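Local atomic coordinates of hypothetical fimbrial assembly protein (Parabacteroides distasonis, PDB entry 3R4R), a protein that probably forms part of the tip of fimbriae, the cell-surface filaments that mediate adhesion and biofilm formation. Residues 35-39 against 40-44. Residues are numbered along the deposited sequence; the frame is centred on the assembly and turned at random. Where two conformers were deposited one is given.
Sequences TYATT and EELTI. With SO4 (sulfate ion), chain D.
E41 lays its side chain obliquely across that of T38, with CG 3.4 Å from T38 OG1, and each side chain accepts a hydrogen bond from the other's backbone N-H. OE1 of E41 turns back to accept the backbone N-H of T38 at 3.2 Å, a nearly straight bond (167°) that meets the carboxylate from above its plane. In return T38 OG1, set between its own backbone N and carbonyl carbon (chi1 73°), accepts from E41 N at 3.3 Å. K171 forms a salt bridge to the same OE1, and Y230 hydrogen-bonds OE2, so the buried carboxylate also ties the turn to neighbouring strands. An alanine here would probably leave T38 N without its side-chain acceptor and K171 without its charged mate. At the next residue, T39 O accepts from T43 OG1 at 2.8 Å and from L42 N, the two donors arriving from opposite faces of the carbonyl plane. L42 CG rests 4.2 Å from A37 CB, an apolar contact. On the exposed side, T39 N donates to O1 of a sulfate, probably picked up from the crystallisation medium, at 3.0 Å. The reciprocal T38-E41 pairing is a capping box, here starting the short helix 39-42 that leads into strand 46-52.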
loop_
_atom_site.group_PDB
_atom_site.type_symbol
_atom_site.label_atom_id
_atom_site.label_comp_id
_atom_site.label_asym_id
_atom_site.label_seq_id
_atom_site.Cartn_x
_atom_site.Cartn_y
_atom_site.Cartn_z
ATOM N N THR A 35 1.159 -4.981 -15.131
ATOM C CA THR A 35 -0.108 -4.841 -15.865
ATOM C C THR A 35 -1.299 -5.578 -15.121
ATOM O O THR A 35 -2.382 -5.744 -15.714
ATOM C CB THR A 35 0.056 -5.381 -17.296
ATOM N N TYR A 36 -1.086 -5.975 -13.823
ATOM C CA TYR A 36 -2.035 -6.668 -12.941
ATOM C C TYR A 36 -2.813 -5.670 -12.048
ATOM O O TYR A 36 -3.880 -6.000 -11.521
ATOM C CB TYR A 36 -1.285 -7.688 -12.056
ATOM C CG TYR A 36 -0.187 -7.104 -11.184
ATOM C CD1 TYR A 36 -0.459 -6.647 -9.899
ATOM C CD2 TYR A 36 1.136 -7.085 -11.616
ATOM C CE1 TYR A 36 0.547 -6.129 -9.088
ATOM C CE2 TYR A 36 2.154 -6.586 -10.805
ATOM C CZ TYR A 36 1.854 -6.107 -9.542
ATOM O OH TYR A 36 2.847 -5.618 -8.730
ATOM N N ALA A 37 -2.260 -4.466 -11.823
ATOM C CA ALA A 37 -2.938 -3.463 -10.997
ATOM C C ALA A 37 -3.940 -2.704 -11.867
ATOM O O ALA A 37 -3.602 -2.343 -13.000
ATOM C CB ALA A 37 -1.937 -2.518 -10.357
ATOM N N THR A 38 -5.175 -2.499 -11.393
ATOM C CA THR A 38 -6.168 -1.800 -12.208
ATOM C C THR A 38 -5.916 -0.293 -12.117
ATOM O O THR A 38 -5.163 0.172 -11.253
ATOM C CB THR A 38 -7.618 -2.164 -11.796
ATOM O OG1 THR A 38 -7.972 -1.552 -10.555
ATOM C CG2 THR A 38 -7.874 -3.674 -11.760
ATOM N N THR A 39 -6.560 0.470 -13.010
ATOM C CA THR A 39 -6.482 1.930 -13.067
ATOM C C THR A 39 -6.944 2.448 -11.724
ATOM O O THR A 39 -6.280 3.346 -11.191
ATOM C CB THR A 39 -7.279 2.480 -14.263
ATOM O OG1 THR A 39 -6.575 2.113 -15.453
ATOM C CG2 THR A 39 -7.398 4.005 -14.252
ATOM N N GLU A 40 -7.994 1.829 -11.124
ATOM C CA GLU A 40 -8.467 2.218 -9.785
ATOM C C GLU A 40 -7.364 2.043 -8.734
ATOM O O GLU A 40 -7.068 2.971 -7.990
ATOM C CB GLU A 40 -9.699 1.420 -9.351
ATOM C CG GLU A 40 -10.966 1.631 -10.154
ATOM C CD GLU A 40 -12.050 0.636 -9.779
ATOM O OE1 GLU A 40 -12.471 0.611 -8.599
ATOM O OE2 GLU A 40 -12.473 -0.130 -10.674
ATOM N N GLU A 41 -6.722 0.880 -8.720
ATOM C CA GLU A 41 -5.686 0.528 -7.750
ATOM C C GLU A 41 -4.411 1.393 -7.905
ATOM O O GLU A 41 -3.629 1.478 -6.959
ATOM C CB GLU A 41 -5.331 -0.943 -7.885
ATOM C CG GLU A 41 -6.512 -1.832 -7.511
ATOM C CD GLU A 41 -6.327 -3.325 -7.664
ATOM O OE1 GLU A 41 -5.496 -3.751 -8.499
ATOM O OE2 GLU A 41 -7.061 -4.075 -6.981
ATOM N N LEU A 42 -4.238 2.061 -9.044
ATOM C CA LEU A 42 -3.108 2.947 -9.319
ATOM C C LEU A 42 -3.455 4.394 -9.017
ATOM O O LEU A 42 -2.568 5.250 -9.061
ATOM C CB LEU A 42 -2.656 2.831 -10.790
ATOM C CG LEU A 42 -1.971 1.549 -11.237
ATOM C CD1 LEU A 42 -1.952 1.435 -12.772
ATOM C CD2 LEU A 42 -0.572 1.424 -10.656
ATOM N N THR A 43 -4.739 4.678 -8.748
ATOM C CA THR A 43 -5.248 6.038 -8.526
ATOM C C THR A 43 -4.798 6.592 -7.198
ATOM O O THR A 43 -4.832 5.906 -6.173
ATOM C CB THR A 43 -6.794 6.067 -8.597
ATOM O OG1 THR A 43 -7.167 5.667 -9.898
ATOM C CG2 THR A 43 -7.395 7.448 -8.352
ATOM N N ILE A 44 -4.414 7.866 -7.235
ATOM C CA ILE A 44 -4.086 8.695 -6.099
ATOM C C ILE A 44 -5.084 9.852 -6.130
ATOM O O ILE A 44 -5.118 10.602 -7.111
ATOM C CB ILE A 44 -2.606 9.132 -6.091
ATOM C CG1 ILE A 44 -1.683 7.920 -6.034
ATOM C CG2 ILE A 44 -2.323 10.117 -4.922
ATOM C CD1 ILE A 44 -0.232 8.254 -6.230
HETATM S S SO4 D . -8.101 -1.187 -16.042
HETATM O O1 SO4 D . -6.724 -1.047 -15.546
HETATM O O2 SO4 D . -9.044 -1.142 -14.916
HETATM O O3 SO4 D . -8.407 -0.092 -16.975
HETATM O O4 SO4 D . -8.224 -2.473 -16.735
#